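Local coordinates for sortase SrtE1 (Streptomyces coelicolor, PDB 5CUW), which catalyses a transpeptidation that joins surface proteins bearing a Leu-Ala-x-Thr-Gly or Leu-Pro-x-Thr-Gly sorting signal to the cell wall, at residues Ile45-Val50 / Pro110-Val115; Val69-Glu74 / Gly87-Ala92; Gly93-His98 / Leu160-Pro165; Thr134-Val139 / Lys170-Val175; Ser149-Pro154 / Trp176-Glu181. One frame throughout, in Å; residues are numbered along the deposited sequence. Where two conformers were deposited one is given.

Contact 1 (Ile45-Val50 / Pro110-Val115)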
# COMPACT_ATOMS: atom_id res chain seq x y z
N ILE A 45 -5.09 -8.38 1.94
CA ILE A 45 -3.92 -9.16 1.55
C ILE A 45 -4.14 -10.57 2.07
O ILE A 45 -3.76 -10.90 3.20
CB ILE A 45 -2.60 -8.58 2.09
CG1 ILE A 45 -2.58 -7.05 1.93
CG2 ILE A 45 -1.38 -9.17 1.37
CD1 ILE A 45 -1.33 -6.41 2.46
N PRO A 46 -4.79 -11.42 1.24
CA PRO A 46 -5.23 -12.77 1.61
C PRO A 46 -4.12 -13.65 2.16
O PRO A 46 -4.38 -14.44 3.06
CB PRO A 46 -5.76 -13.33 0.28
CG PRO A 46 -6.25 -12.13 -0.44
CD PRO A 46 -5.27 -11.03 -0.10
N LYS A 47 -2.90 -13.55 1.64
CA LYS A 47 -1.83 -14.41 2.13
C LYS A 47 -1.50 -14.11 3.59
O LYS A 47 -1.09 -15.00 4.34
CB LYS A 47 -0.57 -14.25 1.27
CG LYS A 47 0.55 -15.23 1.63
CD LYS A 47 1.75 -15.00 0.73
CE LYS A 47 2.83 -16.04 0.91
NZ LYS A 47 4.00 -15.70 0.06
N LEU A 48 -1.68 -12.85 3.97
CA LEU A 48 -1.31 -12.38 5.30
C LEU A 48 -2.50 -12.31 6.26
O LEU A 48 -2.35 -11.88 7.41
CB LEU A 48 -0.64 -11.00 5.20
CG LEU A 48 0.44 -10.84 4.12
CD1 LEU A 48 1.11 -9.46 4.21
CD2 LEU A 48 1.48 -11.94 4.21
N ASP A 49 -3.69 -12.72 5.80
CA ASP A 49 -4.92 -12.63 6.59
C ASP A 49 -5.16 -11.20 7.07
O ASP A 49 -5.53 -10.96 8.22
CB ASP A 49 -4.87 -13.59 7.77
CG ASP A 49 -4.82 -15.04 7.31
OD1 ASP A 49 -5.57 -15.39 6.38
OD2 ASP A 49 -4.02 -15.82 7.87
N VAL A 50 -4.94 -10.26 6.16
CA VAL A 50 -5.09 -8.85 6.46
C VAL A 50 -6.32 -8.27 5.76
O VAL A 50 -6.47 -8.41 4.55
CB VAL A 50 -3.82 -8.05 6.04
CG1 VAL A 50 -4.13 -6.56 5.89
CG2 VAL A 50 -2.70 -8.28 7.04
N PRO A 110 6.42 -12.71 -5.50
CA PRO A 110 5.89 -12.23 -6.79
C PRO A 110 4.63 -12.97 -7.22
O PRO A 110 4.62 -14.19 -7.28
CB PRO A 110 7.05 -12.51 -7.75
CG PRO A 110 8.25 -12.33 -6.90
CD PRO A 110 7.87 -12.94 -5.57
N GLY A 111 3.57 -12.22 -7.50
CA GLY A 111 2.32 -12.84 -7.89
C GLY A 111 1.26 -12.85 -6.80
O GLY A 111 0.07 -13.03 -7.10
N ASP A 112 1.66 -12.65 -5.55
CA ASP A 112 0.70 -12.63 -4.44
C ASP A 112 -0.21 -11.41 -4.54
O ASP A 112 0.25 -10.27 -4.64
CB ASP A 112 1.41 -12.63 -3.08
CG ASP A 112 2.09 -13.96 -2.77
OD1 ASP A 112 1.74 -14.98 -3.41
OD2 ASP A 112 2.97 -13.98 -1.89
N PRO A 113 -1.52 -11.65 -4.52
CA PRO A 113 -2.49 -10.55 -4.70
C PRO A 113 -2.62 -9.60 -3.52
O PRO A 113 -2.55 -9.99 -2.35
CB PRO A 113 -3.81 -11.29 -4.94
CG PRO A 113 -3.62 -12.62 -4.27
CD PRO A 113 -2.17 -12.97 -4.48
N ILE A 114 -2.84 -8.33 -3.87
CA ILE A 114 -3.11 -7.26 -2.93
C ILE A 114 -4.33 -6.54 -3.48
O ILE A 114 -4.28 -6.02 -4.59
CB ILE A 114 -1.92 -6.28 -2.80
CG1 ILE A 114 -0.69 -7.01 -2.25
CG2 ILE A 114 -2.28 -5.09 -1.94
CD1 ILE A 114 0.61 -6.54 -2.88
N VAL A 115 -5.43 -6.52 -2.73
CA VAL A 115 -6.67 -6.01 -3.29
C VAL A 115 -7.16 -4.74 -2.59
O VAL A 115 -7.35 -4.72 -1.37
CB VAL A 115 -7.78 -7.08 -3.23
CG1 VAL A 115 -9.09 -6.53 -3.82
CG2 VAL A 115 -7.34 -8.35 -3.97
O HOH W 1 -2.21 -12.19 -0.95
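K47 and D112 form the salt bridge of this contact, with NZ of K47 2.8 Å from OD2 of D112. CG of K47 is anti to the backbone N (chi1 -174°), and the chain is extended from there to its nitrogen. The two side chains slant across each other, and the ammonium meets OD2 on the syn side of the carboxylate, 20° out of its plane. The aliphatic part of the lysine also touches, since CD of K47 lies 3.1 Å from OD2 of D112. Both ends have second partners: OD2 accepts from the backbone N of E109, and NZ donates to the backbone O of K107.

Beside the ion pair the packing centres on the carbonyl of P113. The ring of P46 brings CD to 3.7 Å from P113 O, while CG2 of I45 stands 4.0 Å from that oxygen. The same CG2 lies 4.3 Å from CG1 of I114, a looser apolar touch. A water links the backbones, accepting from K47 N at 3.0 Å and donating to P113 O at 2.6 Å.

Residues 45-50 form the bulged turn between strands 39-45 and 50-56: D49 and V50 both face I45 in a G1 beta bulge, and I45 O accepts from L48 N and V50 N on opposite faces of its plane. Strand 113-117 pairs with strand 39-45 through V115 and H44. Beyond that pairing, water and an ion pair take over from direct backbone bonding at the turn, and with K47 exposed, solvent would probably weaken the electrostatic part.

Contact 2 (Val69-Glu74 / Gly87-Ala92)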
# COMPACT_ATOMS: atom_id res chain seq x y z
N VAL A 69 -4.48 1.83 7.53
CA VAL A 69 -3.33 2.20 6.74
C VAL A 69 -3.66 3.51 6.05
O VAL A 69 -4.83 3.82 5.82
CB VAL A 69 -2.92 1.14 5.69
CG1 VAL A 69 -2.61 -0.19 6.37
CG2 VAL A 69 -3.96 0.97 4.61
N GLY A 70 -2.61 4.28 5.77
CA GLY A 70 -2.76 5.65 5.31
C GLY A 70 -2.28 5.86 3.90
O GLY A 70 -1.20 5.40 3.50
N HIS A 71 -3.10 6.58 3.13
CA HIS A 71 -2.74 7.02 1.79
C HIS A 71 -1.94 8.32 1.85
O HIS A 71 -2.41 9.32 2.37
CB HIS A 71 -4.02 7.20 0.95
CG HIS A 71 -3.78 7.78 -0.41
ND1 HIS A 71 -4.50 8.85 -0.90
CD2 HIS A 71 -2.90 7.45 -1.38
CE1 HIS A 71 -4.08 9.14 -2.12
NE2 HIS A 71 -3.11 8.31 -2.44
N TYR A 72 -0.72 8.31 1.30
CA TYR A 72 0.11 9.51 1.32
C TYR A 72 -0.64 10.62 0.60
O TYR A 72 -0.97 10.47 -0.58
CB TYR A 72 1.47 9.27 0.67
CG TYR A 72 2.44 8.47 1.53
CD1 TYR A 72 2.48 7.08 1.45
CD2 TYR A 72 3.33 9.11 2.39
CE1 TYR A 72 3.39 6.35 2.21
CE2 TYR A 72 4.23 8.38 3.15
CZ TYR A 72 4.25 7.01 3.05
OH TYR A 72 5.14 6.28 3.80
N ALA A 73 -0.94 11.72 1.29
CA ALA A 73 -1.82 12.74 0.72
C ALA A 73 -1.43 14.18 1.01
O ALA A 73 -2.11 15.09 0.54
CB ALA A 73 -3.25 12.50 1.20
N GLU A 74 -0.35 14.42 1.74
CA GLU A 74 0.03 15.80 2.06
C GLU A 74 1.52 16.11 1.87
O GLU A 74 2.33 15.21 1.68
CB GLU A 74 -0.38 16.14 3.49
N GLY A 87 -0.31 5.71 -12.40
CA GLY A 87 0.05 6.32 -11.14
C GLY A 87 0.58 5.30 -10.14
O GLY A 87 0.62 4.10 -10.40
N ASN A 88 1.00 5.81 -8.99
CA ASN A 88 1.50 4.96 -7.91
C ASN A 88 0.71 5.22 -6.64
O ASN A 88 0.85 6.27 -6.03
CB ASN A 88 2.99 5.22 -7.69
CG ASN A 88 3.60 4.30 -6.63
OD1 ASN A 88 2.92 3.43 -6.09
ND2 ASN A 88 4.88 4.50 -6.35
N PHE A 89 -0.12 4.25 -6.24
CA PHE A 89 -0.98 4.40 -5.06
C PHE A 89 -0.15 4.05 -3.83
O PHE A 89 0.15 2.89 -3.60
CB PHE A 89 -2.22 3.49 -5.20
CG PHE A 89 -3.24 3.61 -4.07
CD1 PHE A 89 -3.79 4.84 -3.73
CD2 PHE A 89 -3.69 2.48 -3.40
CE1 PHE A 89 -4.75 4.94 -2.71
CE2 PHE A 89 -4.65 2.56 -2.38
CZ PHE A 89 -5.18 3.79 -2.04
N GLY A 90 0.25 5.05 -3.06
CA GLY A 90 1.17 4.84 -1.94
C GLY A 90 0.49 4.74 -0.58
O GLY A 90 -0.37 5.55 -0.25
N LEU A 91 0.90 3.74 0.20
CA LEU A 91 0.26 3.45 1.49
C LEU A 91 1.28 3.16 2.59
O LEU A 91 2.31 2.52 2.34
CB LEU A 91 -0.68 2.26 1.37
CG LEU A 91 -1.79 2.36 0.33
CD1 LEU A 91 -2.36 0.99 0.15
CD2 LEU A 91 -2.86 3.34 0.77
N ALA A 92 0.98 3.61 3.80
CA ALA A 92 1.83 3.36 4.96
C ALA A 92 1.03 2.67 6.05
O ALA A 92 -0.14 3.00 6.28
CB ALA A 92 2.43 4.66 5.49
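H71 and F89 both carry CG anti to the backbone N (chi1 174° and -176°), and these torsions help bring their side chains together on one side of an antiparallel strand pair in the sortase beta-barrel. The side chains cross at about a right angle, with the ring planes inclined at 34°. CE1 of F89 lies over one face of the imidazole, offset toward the rim, 3.4 Å from CD2 of H71. At the edge of the imidazole, G90 O is also 3.4 Å from CD2 of H71. Beyond the contact, ND1 of H71 is bonded to E56 and NE2 to T79; an alanine here would probably leave E56 and T79 without their imidazole partner and open a gap beside the ring of F89.

Strands 69-71 and 87-92 meet through G70 and A92, a hydrogen-bonded pair joined by two reciprocal bonds, G70 N to A92 O and A92 N to G70 O, both 2.8 Å. The next pair, H71 with L91, is non-hydrogen-bonded, and here CD2 of L91 packs 3.8 Å from CA of H71.

Y72, probably a substrate-recognition residue, comes from the opposite side of the sheet from H71. G90 lies at the edge of its ring, where a beta-carbon built on the glycine would stand only 3.5 Å from CD1 of Y72. The phenol passes A92 to bond T161 through OH, and CE1 of Y72 lies 3.8 Å from CB of A92. Last in the ladder is the bond from Y72 N to G90 O, 3.2 Å long, whose donor sits above the carbonyl plane.

Contact 3 (Gly93-His98 / Leu160-Pro165)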
# COMPACT_ATOMS: atom_id res chain seq x y z
N GLY A 93 1.65 1.70 6.71
CA GLY A 93 1.02 0.98 7.80
C GLY A 93 2.02 0.57 8.87
O GLY A 93 3.21 0.45 8.61
N HIS A 94 1.52 0.35 10.09
CA HIS A 94 2.36 -0.08 11.20
C HIS A 94 2.95 -1.48 10.99
O HIS A 94 2.28 -2.38 10.45
CB HIS A 94 1.56 -0.09 12.51
CG HIS A 94 1.55 1.22 13.24
ND1 HIS A 94 2.61 2.09 13.22
CD2 HIS A 94 0.60 1.80 14.01
CE1 HIS A 94 2.32 3.16 13.95
NE2 HIS A 94 1.10 3.00 14.44
N ARG A 95 4.17 -1.66 11.47
CA ARG A 95 4.81 -2.97 11.47
C ARG A 95 4.45 -3.75 12.74
O ARG A 95 4.32 -4.97 12.70
CB ARG A 95 6.33 -2.82 11.37
CG ARG A 95 7.11 -4.14 11.21
CD ARG A 95 7.20 -4.54 9.74
NE ARG A 95 7.85 -5.84 9.57
CZ ARG A 95 9.16 -6.02 9.49
NH1 ARG A 95 9.98 -4.97 9.55
NH2 ARG A 95 9.67 -7.24 9.35
N ASN A 96 4.28 -3.05 13.86
CA ASN A 96 4.24 -3.74 15.16
C ASN A 96 3.16 -3.40 16.20
O ASN A 96 3.15 -4.01 17.27
CB ASN A 96 5.58 -3.56 15.86
CG ASN A 96 6.65 -4.41 15.25
OD1 ASN A 96 7.58 -3.90 14.64
ND2 ASN A 96 6.52 -5.73 15.42
N THR A 97 2.29 -2.43 15.95
CA THR A 97 1.22 -2.16 16.91
C THR A 97 -0.10 -1.99 16.19
O THR A 97 -0.16 -2.09 14.97
CB THR A 97 1.49 -0.89 17.75
OG1 THR A 97 1.59 0.25 16.89
CG2 THR A 97 2.78 -1.03 18.55
N HIS A 98 -1.15 -1.75 16.97
CA HIS A 98 -2.48 -1.44 16.45
C HIS A 98 -2.90 -2.30 15.27
O HIS A 98 -3.21 -1.79 14.20
CB HIS A 98 -2.55 0.04 16.07
CG HIS A 98 -2.48 0.96 17.25
ND1 HIS A 98 -1.35 1.69 17.56
CD2 HIS A 98 -3.38 1.22 18.23
CE1 HIS A 98 -1.57 2.38 18.66
NE2 HIS A 98 -2.79 2.12 19.09
N LEU A 160 3.65 -0.21 -0.71
CA LEU A 160 3.40 -0.38 0.72
C LEU A 160 4.67 -0.05 1.50
O LEU A 160 5.73 -0.59 1.20
CB LEU A 160 2.95 -1.80 1.04
CG LEU A 160 1.88 -2.49 0.19
CD1 LEU A 160 1.64 -3.92 0.72
CD2 LEU A 160 0.57 -1.69 0.13
N THR A 161 4.56 0.83 2.50
CA THR A 161 5.74 1.22 3.30
C THR A 161 5.51 0.93 4.78
O THR A 161 4.42 1.17 5.30
CB THR A 161 6.09 2.72 3.11
OG1 THR A 161 5.17 3.55 3.84
CG2 THR A 161 6.03 3.09 1.64
N THR A 162 6.53 0.42 5.47
CA THR A 162 6.42 0.19 6.90
C THR A 162 7.80 0.33 7.52
O THR A 162 8.78 0.54 6.81
CB THR A 162 5.82 -1.20 7.22
OG1 THR A 162 5.46 -1.27 8.61
CG2 THR A 162 6.83 -2.29 6.88
N CYS A 163 7.90 0.21 8.84
CA CYS A 163 9.19 0.34 9.52
C CYS A 163 9.94 -0.99 9.60
O CYS A 163 9.34 -2.07 9.58
CB CYS A 163 9.00 0.90 10.92
SG CYS A 163 8.34 2.58 10.95
N THR A 164 11.26 -0.91 9.69
CA THR A 164 12.10 -2.09 9.87
C THR A 164 13.41 -1.65 10.52
O THR A 164 13.89 -0.54 10.25
CB THR A 164 12.36 -2.81 8.53
OG1 THR A 164 12.74 -4.17 8.77
CG2 THR A 164 13.44 -2.10 7.70
N PRO A 165 14.00 -2.50 11.38
CA PRO A 165 13.51 -3.81 11.82
C PRO A 165 12.31 -3.69 12.75
O PRO A 165 11.89 -2.57 13.05
CB PRO A 165 14.71 -4.41 12.56
CG PRO A 165 15.40 -3.21 13.12
CD PRO A 165 15.26 -2.15 12.06
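R95 supplies the side-chain hydrogen bonds at the outer end of this contact. Its NH1 donates to C163 O over 3.0 Å, on a lone pair of the carbonyl and within 5° of the guanidinium plane. A weak bond runs from the same NH1 to T164 OG1, while NE of R95 is taken by the backbone O of R103. The chain bends at chi2 (86°), which sets CD of R95 3.3 Å from C163 O.

T162 adds a side-chain to backbone bond: its hydroxyl OG1 donates to G93 O over 2.8 Å, tilted from the carbonyl plane. Between the backbones, G93 N donates to T161 O at 3.2 Å, nearly along the C=O axis. Apolar contact is slight, CG2 of T162 lying 3.7 Å from CD of R95.

These bonds tie together the two segments that carry H94 and C163, the probable catalytic histidine and cysteine of the sortase site; NE2 of H94 is bonded to D65. Residues 93-98 lead out of strand 87-92, which runs parallel to its neighbour 156-164, and on the other flank of 156-164 lies the antiparallel strand 171-184, whose M173 packs on R95 and T162.

Contact 4 (Thr134-Val139 / Lys170-Val175)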
# COMPACT_ATOMS: atom_id res chain seq x y z
N THR A 134 15.63 0.62 3.61
CA THR A 134 16.00 1.91 3.03
C THR A 134 15.84 3.04 4.05
O THR A 134 15.17 2.89 5.08
CB THR A 134 15.17 2.25 1.77
OG1 THR A 134 15.83 3.26 1.00
CG2 THR A 134 13.75 2.72 2.14
N SER A 135 16.47 4.18 3.77
CA SER A 135 16.37 5.34 4.62
C SER A 135 14.95 5.89 4.62
O SER A 135 14.30 5.91 3.57
CB SER A 135 17.35 6.42 4.16
OG SER A 135 17.08 7.65 4.80
N PRO A 136 14.46 6.31 5.79
CA PRO A 136 13.14 6.94 5.91
C PRO A 136 13.01 8.22 5.08
O PRO A 136 11.90 8.67 4.81
CB PRO A 136 13.03 7.25 7.41
CG PRO A 136 14.03 6.36 8.08
CD PRO A 136 15.15 6.19 7.09
N SER A 137 14.14 8.80 4.66
CA SER A 137 14.11 10.00 3.83
C SER A 137 13.97 9.69 2.34
O SER A 137 13.88 10.59 1.52
CB SER A 137 15.37 10.83 4.06
OG SER A 137 15.45 11.24 5.41
N ASN A 138 13.95 8.40 2.00
CA ASN A 138 13.90 8.00 0.60
C ASN A 138 12.48 8.03 0.04
O ASN A 138 11.88 6.99 -0.19
CB ASN A 138 14.50 6.59 0.43
CG ASN A 138 14.67 6.20 -1.03
OD1 ASN A 138 14.47 7.02 -1.94
ND2 ASN A 138 15.03 4.95 -1.27
N VAL A 139 11.95 9.23 -0.19
CA VAL A 139 10.57 9.34 -0.63
C VAL A 139 10.36 9.00 -2.10
O VAL A 139 9.21 8.86 -2.55
CB VAL A 139 10.02 10.77 -0.39
CG1 VAL A 139 9.92 11.05 1.10
CG2 VAL A 139 10.89 11.80 -1.09
N LYS A 170 13.90 2.68 12.58
CA LYS A 170 15.23 3.03 12.09
C LYS A 170 15.26 3.13 10.58
O LYS A 170 15.71 4.13 10.02
CB LYS A 170 16.25 1.99 12.59
CG LYS A 170 17.69 2.38 12.39
CD LYS A 170 18.55 1.88 13.55
CE LYS A 170 18.53 0.36 13.66
NZ LYS A 170 19.34 -0.29 12.60
N TYR A 171 14.76 2.10 9.91
CA TYR A 171 14.71 2.09 8.46
C TYR A 171 13.28 1.88 7.99
O TYR A 171 12.36 1.74 8.80
CB TYR A 171 15.61 0.99 7.88
CG TYR A 171 17.08 1.14 8.18
CD1 TYR A 171 17.85 2.12 7.57
CD2 TYR A 171 17.71 0.26 9.05
CE1 TYR A 171 19.20 2.23 7.84
CE2 TYR A 171 19.05 0.36 9.32
CZ TYR A 171 19.79 1.34 8.72
OH TYR A 171 21.13 1.43 9.00
N ARG A 172 13.11 1.83 6.67
CA ARG A 172 11.81 1.51 6.10
C ARG A 172 11.91 0.31 5.17
O ARG A 172 12.95 0.07 4.56
CB ARG A 172 11.25 2.70 5.34
CG ARG A 172 11.11 3.95 6.16
CD ARG A 172 10.02 3.82 7.21
NE ARG A 172 9.86 5.06 7.95
CZ ARG A 172 10.45 5.32 9.11
NH1 ARG A 172 11.24 4.41 9.67
NH2 ARG A 172 10.25 6.48 9.71
N MET A 173 10.82 -0.45 5.07
CA MET A 173 10.70 -1.57 4.15
C MET A 173 9.62 -1.26 3.13
O MET A 173 8.52 -0.84 3.51
CB MET A 173 10.37 -2.87 4.92
CG MET A 173 9.79 -3.97 4.05
SD MET A 173 9.67 -5.54 4.96
CE MET A 173 8.57 -5.10 6.30
N ILE A 174 9.91 -1.47 1.86
CA ILE A 174 8.99 -1.11 0.78
C ILE A 174 8.61 -2.33 -0.07
O ILE A 174 9.48 -3.08 -0.51
CB ILE A 174 9.62 -0.04 -0.15
CG1 ILE A 174 10.38 1.01 0.67
CG2 ILE A 174 8.57 0.58 -1.06
CD1 ILE A 174 9.53 1.80 1.61
N VAL A 175 7.32 -2.52 -0.30
CA VAL A 175 6.86 -3.58 -1.20
C VAL A 175 6.03 -2.94 -2.33
O VAL A 175 5.16 -2.12 -2.06
CB VAL A 175 6.03 -4.61 -0.43
CG1 VAL A 175 5.37 -5.60 -1.38
CG2 VAL A 175 6.90 -5.32 0.59
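T134 and R172 are an antiparallel hydrogen-bonded pair, their CA atoms 5.2 Å apart, with T134 N donating to R172 O at 2.9 Å and R172 N to T134 O at 2.8 Å. Here strand 121-134 ends against strand 171-184, and the chain leaves in a type I turn from S135 to N138, within which S135 OG accepts from S137 N as an ST turn. ND2 of N138 reaches back to OG1 of T134, which lies close to the amide plane.

P136 carries the main side-chain contact. CG of R172, beside the backbone N at chi1 -57°, packs 3.6 Å from CA of P136, and the chain then bends at chi2 (-69°). CB of P136 sits over the centre of one face of the R172 guanidinium, 3.6 Å from CZ of R172, the two side chains crossing at about a right angle. On the same side of the sheet, CG2 of T134 meets CG1 of I174 at 4.1 Å.

NH1 of R172 donates to Y171 O over 3.0 Å, from 68° out of the carbonyl plane, and also to S169 O. With a proline against one face and two carbonyls gripping NH1, the guanidinium probably has little freedom to turn. R172 is the probable proton donor of the sortase site, its side chain about 4 Å from that of C163 at the nearest atoms, and this packing is consistent with holding it there.

Contact 5 (Ser149-Pro154 / Trp176-Glu181)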
# COMPACT_ATOMS: atom_id res chain seq x y z
N SER A 149 12.27 0.36 -7.84
CA SER A 149 11.31 -0.72 -8.02
C SER A 149 11.67 -1.65 -9.18
O SER A 149 11.23 -2.80 -9.22
CB SER A 149 9.91 -0.16 -8.28
OG SER A 149 9.94 0.68 -9.43
N GLY A 150 12.43 -1.14 -10.14
CA GLY A 150 12.70 -1.87 -11.37
C GLY A 150 11.63 -1.69 -12.44
O GLY A 150 11.75 -2.24 -13.54
N PHE A 151 10.59 -0.93 -12.14
CA PHE A 151 9.56 -0.63 -13.14
C PHE A 151 10.16 0.31 -14.20
O PHE A 151 10.83 1.28 -13.86
CB PHE A 151 8.32 0.00 -12.50
CG PHE A 151 7.63 -0.88 -11.48
CD1 PHE A 151 7.64 -2.26 -11.62
CD2 PHE A 151 6.98 -0.33 -10.39
CE1 PHE A 151 7.02 -3.07 -10.68
CE2 PHE A 151 6.37 -1.13 -9.45
CZ PHE A 151 6.38 -2.50 -9.60
N LYS A 152 9.92 0.01 -15.47
CA LYS A 152 10.63 0.69 -16.55
C LYS A 152 9.95 1.96 -17.06
O LYS A 152 10.60 2.83 -17.62
CB LYS A 152 10.84 -0.27 -17.72
CG LYS A 152 11.79 -1.43 -17.41
CD LYS A 152 11.74 -2.50 -18.49
N GLY A 153 8.64 2.05 -16.87
CA GLY A 153 7.90 3.19 -17.39
C GLY A 153 6.59 3.37 -16.67
O GLY A 153 6.36 2.76 -15.62
N PRO A 154 5.70 4.22 -17.23
CA PRO A 154 4.41 4.43 -16.58
C PRO A 154 3.55 3.15 -16.52
O PRO A 154 3.44 2.39 -17.49
CB PRO A 154 3.73 5.50 -17.45
CG PRO A 154 4.53 5.56 -18.71
CD PRO A 154 5.92 5.12 -18.37
N TRP A 176 6.32 -3.29 -3.59
CA TRP A 176 5.59 -2.77 -4.76
C TRP A 176 4.79 -3.86 -5.50
O TRP A 176 5.23 -5.01 -5.60
CB TRP A 176 6.55 -2.14 -5.79
CG TRP A 176 7.32 -0.92 -5.34
CD1 TRP A 176 6.85 0.38 -5.26
CD2 TRP A 176 8.71 -0.86 -4.98
NE1 TRP A 176 7.86 1.21 -4.84
CE2 TRP A 176 9.01 0.49 -4.66
CE3 TRP A 176 9.73 -1.82 -4.88
CZ2 TRP A 176 10.28 0.90 -4.26
CZ3 TRP A 176 10.99 -1.40 -4.47
CH2 TRP A 176 11.25 -0.06 -4.17
N GLY A 177 3.65 -3.46 -6.05
CA GLY A 177 2.83 -4.34 -6.87
C GLY A 177 2.37 -3.65 -8.14
O GLY A 177 2.51 -2.43 -8.28
N LYS A 178 1.81 -4.43 -9.06
CA LYS A 178 1.31 -3.93 -10.35
C LYS A 178 -0.12 -4.37 -10.57
O LYS A 178 -0.44 -5.53 -10.33
CB LYS A 178 2.15 -4.45 -11.51
CG LYS A 178 3.61 -4.09 -11.46
CD LYS A 178 4.32 -4.66 -12.68
CE LYS A 178 4.07 -6.15 -12.84
NZ LYS A 178 4.76 -6.72 -14.02
N MET A 179 -0.97 -3.48 -11.08
CA MET A 179 -2.38 -3.82 -11.24
C MET A 179 -2.61 -4.87 -12.31
O MET A 179 -2.03 -4.81 -13.39
CB MET A 179 -3.20 -2.56 -11.57
CG MET A 179 -4.70 -2.76 -11.32
SD MET A 179 -5.66 -1.29 -11.73
CE MET A 179 -5.17 -0.19 -10.39
N VAL A 180 -3.47 -5.85 -12.02
CA VAL A 180 -3.78 -6.88 -13.01
C VAL A 180 -5.27 -6.94 -13.35
O VAL A 180 -5.63 -7.49 -14.38
CB VAL A 180 -3.31 -8.27 -12.53
CG1 VAL A 180 -1.79 -8.26 -12.37
CG2 VAL A 180 -3.97 -8.64 -11.22
N GLU A 181 -6.13 -6.36 -12.50
CA GLU A 181 -7.57 -6.35 -12.75
C GLU A 181 -8.24 -5.12 -12.13
O GLU A 181 -7.95 -4.74 -11.00
CB GLU A 181 -8.24 -7.63 -12.21
CG GLU A 181 -9.71 -7.74 -12.63
CD GLU A 181 -10.47 -8.94 -12.04
OE1 GLU A 181 -9.91 -9.68 -11.19
OE2 GLU A 181 -11.65 -9.14 -12.43
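The indole of W176 has S149 over one face and the edge of F151 presented to that same side. CB of S149 makes a CH-pi contact with the six-membered ring, 3.7 Å from its centroid and 17° off the normal. The phenyl of F151 stands as an offset edge-to-face partner of the five-membered ring, centroids 5.9 Å apart and planes at 73°. CB of S149 also lies over one face of the F151 ring, offset toward the rim, and so sits in the angle between the two rings.

The phenyl reaches beyond the indole. CE2 of F151 is 3.8 Å from CB of W176, and CE1 of F151 is 3.6 Å from CG of K178, whose aliphatic chain passes obliquely by the ring. F151 is further stacked on Y157.

S149 turns its hydroxyl to its own loop: OG lies between the backbone N and the carbonyl carbon (chi1 59°), where it accepts from F151 N at 3.2 Å, an ST turn, and is also bonded to P146 O. NE1 of W176 donates to V141 O. An alanine in place of W176 would probably leave V141 O without its donor and S149 without the indole face its CB packs on, though the beta-carbon touching F151 would remain.

Contact across the segments thus rests on aromatic and aliphatic surfaces. Residues 149-154 belong to the long loop joining strands 121-134 and 156-164; the loop folds back over strand 171-184, which runs between those two, W176 pairing with A128 and S129 on one flank and G177 with I158 on the other.

Overall arrangement
Contacts 2 and 5 are buried, whereas contacts 1, 3 and 4 are only partly so, and all five reach one mixed sheet. Contact 2 is a regular strand pair and contact 5 a loop packed by aromatic groups, with strand 171-184 shared between contacts 4 and 5. Polar groups do more in the partly buried contacts: an ion pair and a water in contact 1, an arginine bonded to a strand carbonyl in contact 3, a proline against an arginine's guanidinium in contact 4. Contacts 3 and 4 adjoin through backbone pairing of 160-165 with 170-175, bringing the probable catalytic residues together. Contact 2 joins this site by the bond of Y72 to T161; contact 1 lies away from it.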